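Local coordinates for protein frutapin (Artocarpus altilis, PDB 5KRP) that binds carbohydrate as a breadfruit lectin of the jacalin-like family, probably recognising mannose and related sugars, at residues 17-22 and 135-140; 27-32 and 67-72; 81-86 and 118-123. All coordinates share one frame; numbering follows the deposited sequence.

Contact 1: residues 17-22 and 135-140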
ATOM      1  N   ASN A  17     -14.070  16.699  20.884  1.00 19.14           N
ATOM      2  CA  ASN A  17     -13.330  17.337  19.803  1.00 18.93           C
ATOM      3  C   ASN A  17     -12.654  16.317  18.895  1.00 18.30           C
ATOM      4  O   ASN A  17     -11.872  15.522  19.348  1.00 16.35           O
ATOM      5  CB  ASN A  17     -12.309  18.344  20.346  1.00 19.17           C
ATOM      6  CG  ASN A  17     -12.975  19.422  21.223  1.00 25.02           C
ATOM      7  OD1 ASN A  17     -13.940  20.062  20.797  1.00 24.43           O
ATOM      8  ND2 ASN A  17     -12.522  19.546  22.480  1.00 25.67           N
ATOM      9  N   GLU A  18     -12.925  16.394  17.589  1.00 17.28           N
ATOM     10  CA  GLU A  18     -12.317  15.497  16.610  1.00 19.90           C
ATOM     11  C   GLU A  18     -10.793  15.799  16.487  1.00 19.45           C
ATOM     12  O   GLU A  18     -10.370  16.978  16.473  1.00 18.40           O
ATOM     13  CB  GLU A  18     -12.901  15.681  15.222  1.00 19.39           C
ATOM     14  CG  GLU A  18     -14.442  15.539  15.172  1.00 22.85           C
ATOM     15  CD  GLU A  18     -14.985  14.121  15.312  1.00 23.77           C
ATOM     16  OE1 GLU A  18     -14.196  13.138  15.141  1.00 22.97           O
ATOM     17  OE2 GLU A  18     -16.240  13.999  15.639  1.00 20.95           O
ATOM     18  N   TRP A  19      -9.998  14.734  16.358  1.00 16.62           N
ATOM     19  CA  TRP A  19      -8.563  14.890  16.085  1.00 16.81           C
ATOM     20  C   TRP A  19      -8.078  13.730  15.270  1.00 15.23           C
ATOM     21  O   TRP A  19      -8.678  12.646  15.266  1.00 15.11           O
ATOM     22  CB  TRP A  19      -7.727  15.032  17.345  1.00 16.05           C
ATOM     23  CG  TRP A  19      -7.842  13.938  18.370  1.00 16.78           C
ATOM     24  CD1 TRP A  19      -8.659  13.933  19.450  1.00 17.49           C
ATOM     25  CD2 TRP A  19      -7.084  12.700  18.457  1.00 16.36           C
ATOM     26  NE1 TRP A  19      -8.491  12.810  20.180  1.00 17.62           N
ATOM     27  CE2 TRP A  19      -7.553  12.012  19.579  1.00 15.87           C
ATOM     28  CE3 TRP A  19      -6.072  12.091  17.647  1.00 16.23           C
ATOM     29  CZ2 TRP A  19      -7.026  10.757  19.987  1.00 15.45           C
ATOM     30  CZ3 TRP A  19      -5.537  10.900  18.035  1.00 14.99           C
ATOM     31  CH2 TRP A  19      -6.007  10.210  19.173  1.00 16.07           C
ATOM     32  N   ASP A  20      -6.994  13.992  14.547  1.00 15.76           N
ATOM     33  CA  ASP A  20      -6.369  12.987  13.696  1.00 15.38           C
ATOM     34  C   ASP A  20      -4.882  13.249  13.597  1.00 14.98           C
ATOM     35  O   ASP A  20      -4.520  14.275  13.063  1.00 16.98           O
ATOM     36  CB  ASP A  20      -7.051  12.897  12.339  1.00 17.18           C
ATOM     37  CG  ASP A  20      -6.510  11.750  11.481  1.00 19.48           C
ATOM     38  OD1 ASP A  20      -5.524  11.052  11.840  1.00 15.33           O
ATOM     39  OD2 ASP A  20      -7.245  11.361  10.542  1.00 23.53           O
ATOM     40  N   ASP A  21      -4.035  12.393  14.235  1.00 16.20           N
ATOM     41  CA  ASP A  21      -2.595  12.618  14.211  1.00 15.64           C
ATOM     42  C   ASP A  21      -2.004  12.404  12.811  1.00 16.61           C
ATOM     43  O   ASP A  21      -0.919  12.885  12.520  1.00 16.35           O
ATOM     44  CB  ASP A  21      -1.845  11.733  15.191  1.00 15.12           C
ATOM     45  CG  ASP A  21      -2.083  12.093  16.671  1.00 15.53           C
ATOM     46  OD1 ASP A  21      -2.505  13.237  16.933  1.00 17.40           O
ATOM     47  OD2 ASP A  21      -1.717  11.226  17.522  1.00 17.33           O
ATOM     48  N   GLY A  22      -2.743  11.738  11.935  1.00 13.12           N
ATOM     49  CA  GLY A  22      -2.212  11.359  10.632  1.00 15.85           C
ATOM     50  C   GLY A  22      -1.275  10.149  10.750  1.00 13.98           C
ATOM     51  O   GLY A  22      -1.376   9.390  11.737  1.00 17.32           O
ATOM     52  N   GLY A 135      -9.039  10.125  16.731  1.00 15.53           N
ATOM     53  CA  GLY A 135     -10.050   9.955  17.737  1.00 17.27           C
ATOM     54  C   GLY A 135     -10.876  11.182  18.009  1.00 14.87           C
ATOM     55  O   GLY A 135     -10.933  12.077  17.206  1.00 14.38           O
ATOM     56  N   ARG A 136     -11.501  11.180  19.188  1.00 15.93           N
ATOM     57  CA  ARG A 136     -12.254  12.315  19.683  1.00 16.28           C
ATOM     58  C   ARG A 136     -12.084  12.401  21.187  1.00 15.45           C
ATOM     59  O   ARG A 136     -12.128  11.385  21.850  1.00 16.60           O
ATOM     60  CB  ARG A 136     -13.722  12.223  19.438  1.00 19.87           C
ATOM     61  CG  ARG A 136     -14.161  11.673  18.162  1.00 22.22           C
ATOM     62  CD  ARG A 136     -15.672  11.702  17.978  1.00 20.75           C
ATOM     63  NE  ARG A 136     -16.061  10.386  17.658  1.00 24.59           N
ATOM     64  CZ  ARG A 136     -15.920   9.771  16.492  1.00 24.22           C
ATOM     65  NH1 ARG A 136     -15.399  10.372  15.466  1.00 27.06           N
ATOM     66  NH2 ARG A 136     -16.332   8.511  16.388  1.00 26.27           N
ATOM     67  N   THR A 137     -11.830  13.623  21.691  1.00 16.65           N
ATOM     68  CA  THR A 137     -11.612  13.835  23.109  1.00 16.74           C
ATOM     69  C   THR A 137     -12.348  15.085  23.592  1.00 15.41           C
ATOM     70  O   THR A 137     -12.240  16.123  22.979  1.00 17.55           O
ATOM     71  CB  THR A 137     -10.098  14.056  23.347  1.00 18.24           C
ATOM     72  OG1 THR A 137      -9.394  12.870  22.933  1.00 17.01           O
ATOM     73  CG2 THR A 137      -9.828  14.246  24.865  1.00 18.17           C
ATOM     74  N   GLY A 138     -13.061  14.945  24.664  1.00 20.10           N
ATOM     75  CA  GLY A 138     -13.728  16.063  25.343  1.00 21.08           C
ATOM     76  C   GLY A 138     -13.097  16.101  26.725  1.00 20.02           C
ATOM     77  O   GLY A 138     -11.918  16.440  26.832  1.00 23.40           O
ATOM     78  N   ASP A 139     -13.876  15.785  27.748  1.00 21.84           N
ATOM     79  CA  ASP A 139     -13.331  15.557  29.060  1.00 22.98           C
ATOM     80  C   ASP A 139     -12.596  14.221  29.083  1.00 24.95           C
ATOM     81  O   ASP A 139     -11.731  14.060  29.901  1.00 24.11           O
ATOM     82  CB  ASP A 139     -14.397  15.503  30.135  1.00 26.06           C
ATOM     83  CG  ASP A 139     -15.091  16.848  30.378  1.00 30.40           C
ATOM     84  OD1 ASP A 139     -14.648  17.923  29.884  1.00 32.37           O
ATOM     85  OD2 ASP A 139     -16.154  16.765  31.047  1.00 34.48           O
ATOM     86  N   LEU A 140     -13.008  13.266  28.217  1.00 21.29           N
ATOM     87  CA  LEU A 140     -12.525  11.925  28.191  1.00 21.20           C
ATOM     88  C   LEU A 140     -12.212  11.596  26.686  1.00 19.71           C
ATOM     89  O   LEU A 140     -12.519  12.374  25.774  1.00 18.13           O
ATOM     90  CB  LEU A 140     -13.596  10.943  28.675  1.00 23.02           C
ATOM     91  CG  LEU A 140     -13.954  11.107  30.174  1.00 26.37           C
ATOM     92  CD1 LEU A 140     -15.124  10.237  30.491  1.00 28.87           C
ATOM     93  CD2 LEU A 140     -12.826  10.736  31.078  1.00 24.45           C
TER
HETATM   94  O   HOH W   1     -11.797  12.286  14.459  1.00 22.54           O

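Contact 2: residues 27-32 and 67-72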
ATOM      1  N   ILE A  27       5.560   3.497  15.896  1.00 15.19           N
ATOM      2  CA  ILE A  27       5.218   3.939  17.273  1.00 17.42           C
ATOM      3  C   ILE A  27       6.430   3.702  18.199  1.00 16.35           C
ATOM      4  O   ILE A  27       6.914   2.588  18.332  1.00 18.13           O
ATOM      5  CB  ILE A  27       4.013   3.173  17.808  1.00 16.64           C
ATOM      6  CG1 ILE A  27       2.808   3.183  16.845  1.00 19.90           C
ATOM      7  CG2 ILE A  27       3.542   3.727  19.174  1.00 18.04           C
ATOM      8  CD1 ILE A  27       2.265   4.522  16.392  1.00 21.19           C
ATOM      9  N   ARG A  28       6.776   4.745  18.913  1.00 17.07           N
ATOM     10  CA  ARG A  28       7.810   4.689  19.948  1.00 16.86           C
ATOM     11  C   ARG A  28       7.212   4.661  21.350  1.00 18.40           C
ATOM     12  O   ARG A  28       7.518   3.786  22.107  1.00 19.96           O
ATOM     13  CB  ARG A  28       8.729   5.876  19.789  1.00 19.05           C
ATOM     14  CG  ARG A  28       9.744   5.689  18.634  1.00 21.01           C
ATOM     15  CD  ARG A  28      10.399   6.995  18.275  1.00 21.17           C
ATOM     16  NE  ARG A  28      11.403   6.838  17.230  1.00 23.04           N
ATOM     17  CZ  ARG A  28      12.654   6.433  17.393  1.00 31.41           C
ATOM     18  NH1 ARG A  28      13.105   6.091  18.601  1.00 27.95           N
ATOM     19  NH2 ARG A  28      13.447   6.303  16.298  1.00 31.91           N
ATOM     20  N   ILE A  29       6.351   5.633  21.654  1.00 18.09           N
ATOM     21  CA  ILE A  29       5.767   5.772  23.023  1.00 19.19           C
ATOM     22  C   ILE A  29       4.330   6.147  22.912  1.00 17.54           C
ATOM     23  O   ILE A  29       3.939   7.079  22.160  1.00 18.73           O
ATOM     24  CB  ILE A  29       6.521   6.849  23.858  1.00 21.21           C
ATOM     25  CG1 ILE A  29       7.990   6.456  24.095  1.00 24.92           C
ATOM     26  CG2 ILE A  29       5.822   7.188  25.210  1.00 22.99           C
ATOM     27  CD1 ILE A  29       8.910   7.619  24.464  1.00 25.17           C
ATOM     28  N   ILE A  30       3.559   5.536  23.807  1.00 18.31           N
ATOM     29  CA  ILE A  30       2.140   5.918  24.016  1.00 18.99           C
ATOM     30  C   ILE A  30       1.969   6.419  25.459  1.00 19.05           C
ATOM     31  O   ILE A  30       2.413   5.736  26.355  1.00 20.04           O
ATOM     32  CB  ILE A  30       1.172   4.756  23.754  1.00 18.49           C
ATOM     33  CG1 ILE A  30       1.268   4.338  22.279  1.00 20.82           C
ATOM     34  CG2 ILE A  30      -0.266   5.193  24.050  1.00 18.81           C
ATOM     35  CD1 ILE A  30       0.625   2.999  21.994  1.00 24.51           C
ATOM     36  N   GLU A  31       1.402   7.618  25.627  1.00 20.82           N
ATOM     37  CA  GLU A  31       1.104   8.164  26.992  1.00 23.57           C
ATOM     38  C   GLU A  31      -0.403   8.331  27.133  1.00 21.81           C
ATOM     39  O   GLU A  31      -1.040   8.934  26.286  1.00 20.66           O
ATOM     40  CB  GLU A  31       1.771   9.524  27.170  1.00 27.93           C
ATOM     41  CG  GLU A  31       3.297   9.472  27.085  1.00 35.90           C
ATOM     42  CD  GLU A  31       3.952  10.839  27.295  1.00 46.43           C
ATOM     43  OE1 GLU A  31       3.805  11.390  28.424  1.00 67.96           O
ATOM     44  OE2 GLU A  31       4.613  11.346  26.353  1.00 50.03           O
ATOM     45  N   LEU A  32      -0.976   7.784  28.191  1.00 20.43           N
ATOM     46  CA  LEU A  32      -2.359   7.967  28.386  1.00 19.07           C
ATOM     47  C   LEU A  32      -2.628   8.218  29.860  1.00 22.08           C
ATOM     48  O   LEU A  32      -1.742   7.991  30.689  1.00 21.76           O
ATOM     49  CB  LEU A  32      -3.119   6.762  27.835  1.00 22.92           C
ATOM     50  CG  LEU A  32      -2.843   5.400  28.366  1.00 22.89           C
ATOM     51  CD1 LEU A  32      -3.685   5.155  29.656  1.00 24.88           C
ATOM     52  CD2 LEU A  32      -3.219   4.336  27.372  1.00 24.52           C
ATOM     53  N   LYS A  67       3.078   5.772  30.870  1.00 22.27           N
ATOM     54  CA  LYS A  67       3.922   5.878  29.685  1.00 22.84           C
ATOM     55  C   LYS A  67       4.263   4.458  29.224  1.00 25.94           C
ATOM     56  O   LYS A  67       4.848   3.648  29.976  1.00 24.87           O
ATOM     57  CB  LYS A  67       5.159   6.674  30.053  1.00 27.27           C
ATOM     58  CG  LYS A  67       6.203   6.832  29.018  1.00 29.92           C
ATOM     59  CD  LYS A  67       7.366   7.674  29.568  1.00 35.42           C
ATOM     60  CE  LYS A  67       8.399   7.898  28.447  1.00 43.03           C
ATOM     61  NZ  LYS A  67       9.728   8.454  28.844  1.00 50.69           N
ATOM     62  N   ILE A  68       3.928   4.144  27.968  1.00 22.08           N
ATOM     63  CA  ILE A  68       4.185   2.843  27.374  1.00 20.93           C
ATOM     64  C   ILE A  68       5.353   3.041  26.395  1.00 21.68           C
ATOM     65  O   ILE A  68       5.208   3.790  25.408  1.00 22.02           O
ATOM     66  CB  ILE A  68       2.929   2.349  26.641  1.00 23.00           C
ATOM     67  CG1 ILE A  68       1.797   2.190  27.654  1.00 24.26           C
ATOM     68  CG2 ILE A  68       3.173   1.067  25.819  1.00 25.10           C
ATOM     69  CD1 ILE A  68       0.473   2.051  27.026  1.00 25.45           C
ATOM     70  N   GLU A  69       6.504   2.477  26.691  1.00 22.59           N
ATOM     71  CA  GLU A  69       7.691   2.685  25.907  1.00 27.27           C
ATOM     72  C   GLU A  69       8.022   1.382  25.159  1.00 24.90           C
ATOM     73  O   GLU A  69       8.387   0.392  25.775  1.00 24.25           O
ATOM     74  CB  GLU A  69       8.829   3.133  26.817  1.00 32.31           C
ATOM     75  CG  GLU A  69      10.047   3.561  26.010  1.00 42.57           C
ATOM     76  CD  GLU A  69      11.014   4.491  26.751  1.00 46.55           C
ATOM     77  OE1 GLU A  69      10.731   4.922  27.920  1.00 45.65           O
ATOM     78  OE2 GLU A  69      12.034   4.791  26.079  1.00 46.25           O
ATOM     79  N   LEU A  70       7.842   1.340  23.837  1.00 21.96           N
ATOM     80  CA  LEU A  70       8.102   0.119  23.059  1.00 21.08           C
ATOM     81  C   LEU A  70       9.586   0.113  22.665  1.00 22.13           C
ATOM     82  O   LEU A  70      10.215   1.180  22.446  1.00 22.38           O
ATOM     83  CB  LEU A  70       7.239   0.115  21.795  1.00 21.34           C
ATOM     84  CG  LEU A  70       5.725   0.216  22.059  1.00 21.71           C
ATOM     85  CD1 LEU A  70       4.875   0.327  20.796  1.00 24.24           C
ATOM     86  CD2 LEU A  70       5.218  -0.953  22.848  1.00 23.15           C
ATOM     87  N   GLN A  71      10.132  -1.083  22.576  1.00 23.12           N
ATOM     88  CA  GLN A  71      11.528  -1.256  22.113  1.00 26.17           C
ATOM     89  C   GLN A  71      11.564  -1.150  20.540  1.00 22.97           C
ATOM     90  O   GLN A  71      11.793  -2.129  19.814  1.00 23.43           O
ATOM     91  CB  GLN A  71      12.064  -2.578  22.578  1.00 28.69           C
ATOM     92  CG  GLN A  71      12.072  -2.770  24.070  1.00 36.00           C
ATOM     93  CD  GLN A  71      12.410  -4.224  24.484  1.00 44.25           C
ATOM     94  OE1 GLN A  71      11.779  -5.208  24.032  1.00 47.62           O
ATOM     95  NE2 GLN A  71      13.410  -4.361  25.354  1.00 54.56           N
ATOM     96  N   PHE A  72      11.231   0.047  20.050  1.00 22.00           N
ATOM     97  CA  PHE A  72      11.178   0.326  18.625  1.00 22.59           C
ATOM     98  C   PHE A  72      12.617   0.232  18.025  1.00 24.16           C
ATOM     99  O   PHE A  72      13.535   0.660  18.676  1.00 26.61           O
ATOM    100  CB  PHE A  72      10.544   1.722  18.385  1.00 23.50           C
ATOM    101  CG  PHE A  72      10.616   2.173  16.972  1.00 22.13           C
ATOM    102  CD1 PHE A  72      11.752   2.828  16.503  1.00 23.71           C
ATOM    103  CD2 PHE A  72       9.598   1.865  16.092  1.00 23.60           C
ATOM    104  CE1 PHE A  72      11.840   3.175  15.183  1.00 21.90           C
ATOM    105  CE2 PHE A  72       9.696   2.189  14.767  1.00 24.63           C
ATOM    106  CZ  PHE A  72      10.840   2.827  14.299  1.00 24.29           C
TER
HETATM  107  O   HOH W   2      10.571   3.778  22.329  1.00 45.44           O

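Contact 3: residues 81-86 and 118-123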
ATOM      1  N   SER A  81      -7.028  -3.444  21.937  1.00 19.83           N
ATOM      2  CA  SER A  81      -8.373  -3.847  22.392  1.00 18.05           C
ATOM      3  C   SER A  81      -8.766  -2.948  23.564  1.00 16.76           C
ATOM      4  O   SER A  81      -7.973  -2.109  24.042  1.00 19.04           O
ATOM      5  CB  SER A  81      -8.397  -5.323  22.806  1.00 20.48           C
ATOM      6  OG  SER A  81      -7.545  -5.580  23.923  1.00 20.34           O
ATOM      7  N   GLY A  82     -10.030  -3.062  23.894  1.00 18.03           N
ATOM      8  CA  GLY A  82     -10.597  -2.383  25.074  1.00 18.21           C
ATOM      9  C   GLY A  82     -12.103  -2.462  25.191  1.00 16.92           C
ATOM     10  O   GLY A  82     -12.751  -3.334  24.580  1.00 17.41           O
ATOM     11  N   TYR A  83     -12.667  -1.505  25.909  1.00 16.33           N
ATOM     12  CA  TYR A  83     -14.113  -1.472  26.198  1.00 17.01           C
ATOM     13  C   TYR A  83     -14.676  -0.097  25.959  1.00 16.41           C
ATOM     14  O   TYR A  83     -14.033   0.884  26.306  1.00 17.75           O
ATOM     15  CB  TYR A  83     -14.349  -1.918  27.657  1.00 18.43           C
ATOM     16  CG  TYR A  83     -14.225  -3.380  27.887  1.00 17.68           C
ATOM     17  CD1 TYR A  83     -12.988  -3.979  28.010  1.00 20.89           C
ATOM     18  CD2 TYR A  83     -15.366  -4.206  27.933  1.00 19.45           C
ATOM     19  CE1 TYR A  83     -12.882  -5.349  28.200  1.00 20.26           C
ATOM     20  CE2 TYR A  83     -15.275  -5.577  28.080  1.00 22.04           C
ATOM     21  CZ  TYR A  83     -14.003  -6.130  28.253  1.00 23.97           C
ATOM     22  OH  TYR A  83     -13.792  -7.481  28.391  1.00 26.65           O
ATOM     23  N   THR A  84     -15.871  -0.009  25.381  1.00 16.56           N
ATOM     24  CA  THR A  84     -16.578   1.264  25.231  1.00 17.43           C
ATOM     25  C   THR A  84     -17.969   1.167  25.979  1.00 19.15           C
ATOM     26  O   THR A  84     -18.590   0.110  26.010  1.00 21.09           O
ATOM     27  CB  THR A  84     -16.798   1.707  23.757  1.00 17.90           C
ATOM     28  OG1 THR A  84     -17.576   0.751  23.087  1.00 19.94           O
ATOM     29  CG2 THR A  84     -15.502   1.770  23.042  1.00 17.75           C
ATOM     30  N   ALA A  85     -18.399   2.300  26.533  1.00 21.95           N
ATOM     31  CA  ALA A  85     -19.683   2.381  27.264  1.00 21.24           C
ATOM     32  C   ALA A  85     -20.016   3.793  27.644  1.00 21.20           C
ATOM     33  O   ALA A  85     -19.139   4.600  27.741  1.00 19.78           O
ATOM     34  CB  ALA A  85     -19.621   1.557  28.542  1.00 21.99           C
ATOM     35  N   PRO A  86     -21.308   4.098  27.880  1.00 21.60           N
ATOM     36  CA  PRO A  86     -21.748   5.406  28.344  1.00 26.77           C
ATOM     37  C   PRO A  86     -21.069   5.743  29.661  1.00 28.87           C
ATOM     38  O   PRO A  86     -20.623   4.844  30.429  1.00 28.05           O
ATOM     39  CB  PRO A  86     -23.251   5.239  28.532  1.00 25.61           C
ATOM     40  CG  PRO A  86     -23.612   4.126  27.669  1.00 25.78           C
ATOM     41  CD  PRO A  86     -22.436   3.199  27.634  1.00 24.22           C
ATOM     42  N   GLY A 118     -18.604  -2.539  29.621  1.00 23.96           N
ATOM     43  CA  GLY A 118     -19.336  -2.214  28.427  1.00 24.72           C
ATOM     44  C   GLY A 118     -19.059  -3.201  27.303  1.00 22.09           C
ATOM     45  O   GLY A 118     -19.007  -4.382  27.529  1.00 23.17           O
ATOM     46  N   THR A 119     -18.880  -2.669  26.113  1.00 20.26           N
ATOM     47  CA  THR A 119     -18.710  -3.433  24.902  1.00 21.55           C
ATOM     48  C   THR A 119     -17.229  -3.595  24.566  1.00 21.28           C
ATOM     49  O   THR A 119     -16.542  -2.627  24.341  1.00 20.35           O
ATOM     50  CB  THR A 119     -19.415  -2.748  23.762  1.00 22.58           C
ATOM     51  OG1 THR A 119     -20.792  -2.633  24.113  1.00 26.20           O
ATOM     52  CG2 THR A 119     -19.352  -3.576  22.451  1.00 24.26           C
ATOM     53  N   TYR A 120     -16.762  -4.809  24.591  1.00 19.20           N
ATOM     54  CA  TYR A 120     -15.364  -5.142  24.212  1.00 21.13           C
ATOM     55  C   TYR A 120     -15.111  -4.930  22.738  1.00 20.14           C
ATOM     56  O   TYR A 120     -16.017  -5.110  21.948  1.00 20.20           O
ATOM     57  CB  TYR A 120     -15.088  -6.604  24.614  1.00 22.92           C
ATOM     58  CG  TYR A 120     -13.753  -7.204  24.173  1.00 20.70           C
ATOM     59  CD1 TYR A 120     -12.565  -6.798  24.733  1.00 20.40           C
ATOM     60  CD2 TYR A 120     -13.709  -8.220  23.217  1.00 24.68           C
ATOM     61  CE1 TYR A 120     -11.362  -7.383  24.400  1.00 23.20           C
ATOM     62  CE2 TYR A 120     -12.510  -8.834  22.860  1.00 22.32           C
ATOM     63  CZ  TYR A 120     -11.345  -8.414  23.457  1.00 23.81           C
ATOM     64  OH  TYR A 120     -10.129  -8.968  23.130  1.00 25.97           O
ATOM     65  N   PHE A 121     -13.980  -4.346  22.381  1.00 19.15           N
ATOM     66  CA  PHE A 121     -13.560  -4.320  20.949  1.00 19.10           C
ATOM     67  C   PHE A 121     -12.167  -4.870  20.867  1.00 20.01           C
ATOM     68  O   PHE A 121     -11.426  -4.768  21.847  1.00 17.77           O
ATOM     69  CB  PHE A 121     -13.673  -2.961  20.290  1.00 19.90           C
ATOM     70  CG  PHE A 121     -12.672  -1.940  20.787  1.00 18.37           C
ATOM     71  CD1 PHE A 121     -12.916  -1.252  21.955  1.00 18.79           C
ATOM     72  CD2 PHE A 121     -11.463  -1.749  20.142  1.00 19.26           C
ATOM     73  CE1 PHE A 121     -11.998  -0.293  22.427  1.00 20.84           C
ATOM     74  CE2 PHE A 121     -10.543  -0.815  20.635  1.00 20.64           C
ATOM     75  CZ  PHE A 121     -10.798  -0.103  21.775  1.00 20.01           C
ATOM     76  N   ASN A 122     -11.786  -5.398  19.693  1.00 17.76           N
ATOM     77  CA  ASN A 122     -10.421  -5.958  19.535  1.00 19.51           C
ATOM     78  C   ASN A 122     -10.041  -5.976  18.064  1.00 19.19           C
ATOM     79  O   ASN A 122     -10.816  -6.454  17.204  1.00 19.76           O
ATOM     80  CB  ASN A 122     -10.473  -7.344  20.189  1.00 26.04           C
ATOM     81  CG  ASN A 122      -9.523  -8.348  19.638  1.00 33.45           C
ATOM     82  OD1 ASN A 122      -8.325  -8.191  19.733  1.00 42.47           O
ATOM     83  ND2 ASN A 122     -10.057  -9.467  19.210  1.00 36.03           N
ATOM     84  N   LEU A 123      -8.859  -5.424  17.824  1.00 17.87           N
ATOM     85  CA  LEU A 123      -8.212  -5.344  16.534  1.00 17.90           C
ATOM     86  C   LEU A 123      -6.896  -6.208  16.581  1.00 17.73           C
ATOM     87  O   LEU A 123      -5.837  -5.705  17.019  1.00 16.90           O
ATOM     88  CB  LEU A 123      -7.863  -3.920  16.162  1.00 18.92           C
ATOM     89  CG  LEU A 123      -7.184  -3.756  14.785  1.00 19.11           C
ATOM     90  CD1 LEU A 123      -8.219  -3.991  13.669  1.00 21.72           C
ATOM     91  CD2 LEU A 123      -6.573  -2.372  14.748  1.00 22.90           C
TER
HETATM   92  O   HOH W   3      -7.641  -8.308  24.356  1.00 43.53           O
HETATM   93  O   HOH W   4     -16.470  -1.345  21.713  1.00 32.15           O
HETATM   94  O   HOH W   5     -21.829  -0.509  25.509  1.00 32.88           O

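Contact 1: residues 17-22 and 135-140
W19 lays its indole over G135 and reaches T137 beyond it. With CG between the backbone N and the carbonyl carbon, the chi1 of 56° swings the ring back from CB across strand 127-137. W19 CD1 then lies 3.7 Å from G135 O, and NE1, the N-H of the five-membered ring, donates to T137 OG1, 2.9 Å away. G135 N sits 3.5 Å above the indole plane, over its centre, while G135 CA makes a CH-pi contact with the six-membered ring. At the outer edge W19 CZ3 and CH2 still face G135 N, CZ3 at 3.8 Å; H57 also stacks on this ring. On the other face R136 NH1 meets the syn lone pair of E18 OE1 at 3.0 Å in a salt bridge, and R136 NE donates to G13 O. Past T137 the chain turns at G138, and the next two backbone nitrogens, D139 N and L140 N, bind a glycerol, probably from the crystallisation liquor, consistent with the GxxxD sugar loop of jacalin-related lectins. Chemically, an indole N-H bond and ring-on-glycine packing hold one face, an ion pair the other; a water lies within hydrogen-bonding distance of E18 OE1 and G135 O.

Contact 2: residues 27-32 and 67-72
R28 and L70, I30 and I68 tie 64-69, an outermost strand within this chain, to strand 26-34 in one of the antiparallel four-stranded sheets of the beta-prism fold of jacalin-like lectins. The backbone bonds come first: I30 and I68 form a hydrogen-bonded pair, I68 N reaching I30 O at 2.7 Å, and L70 N extends the ladder to R28 O. A water bridges R28 O and L70 O. R28 and I29 both face I44 as a classic beta bulge, and the chain turns a corner at R28; an inverse gamma turn is centred on Q71.

Apolar contacts fall on two faces. I30 and I68 meet through their CB atoms, 4.1 Å apart, on the face packed against F102, with F110 and Y113 also touching I68. Nearer the corner, L70 CD1 comes alongside I27 CG2 at 4.0 Å. On the opposite face K67, with CG anti to the backbone N (chi1 176°) and the chain extended beyond it, crosses I29, bringing K67 CG to 3.8 Å from I29 CG2, while E69 CG lies beside I29 CG1.

Charge and ring meet at the far end. R28 NH2 is salt-bridged to D46, and F72 also packs on A2 of the second subunit. F72 CD1 sits over one face of the R28 guanidinium, 3.8 Å above its plane, with ring and guanidinium turned 44° apart.

Contact 3: residues 81-86 and 118-123
G82 and F121 bond to each other twice through their backbones, F121 N to G82 O at 2.7 Å and G82 N to F121 O at 3.0 Å. T84 and T119 repeat the pattern two residues along, past the non-hydrogen-bonded pair Y83-Y120, T119 N meeting T84 O at 2.8 Å. Waters stitch the margins: one lies between S81 OG and Y120 OH, in the plane of the Y120 ring, and another connects T84 OG1 with T119 O.

The two segments are neighbouring antiparallel strands, 77-86 and 119-125, the latter outermost within this chain, in one sheet of the beta-prism fold. A glycerol binds Y120 N and G118 O at this edge. The third subunit meets the same strand: its W11 NE1 donates to N122 O, and its T119 and Y120 pack against Y120 and T119 here.

On the face bearing S81, Y83 and Y120, the methylene CB of Y120 comes over the Y83 ring, 4.0 Å from its centroid, as a CH-pi contact. The two tyrosine rings meet obliquely, their planes 50° apart. On the other face F121 CG sits between the backbone N and the carbonyl carbon (chi1 70°), a torsion that folds the ring back over G82; G82 N lies 3.6 Å above the ring plane, over its centre. W11 of the same chain stacks on this phenyl, and T84 CG2 approaches F121 CE1 at 4.1 Å.

From the N terminus the chain runs through strand 17-20 and a short loop to 26-34, opening contact 1 and then contact 2. Contact 2 closes first, when 67-72 returns beside 27-32. The next strand, 77-86, opens contact 3, which closes at 118-123, and only then does 135-140 come back to 17-22 and complete contact 1. Contacts 2 and 3 therefore follow one another in series, both within the long loop of contact 1, and no loops cross. Each contact joins an edge strand of the chain's own sheet to its neighbour, and the three lie in three different sheets of the prism. Contacts 2 and 3 lie on opposite sides of the chain's centre, their own centres about 21 Å apart.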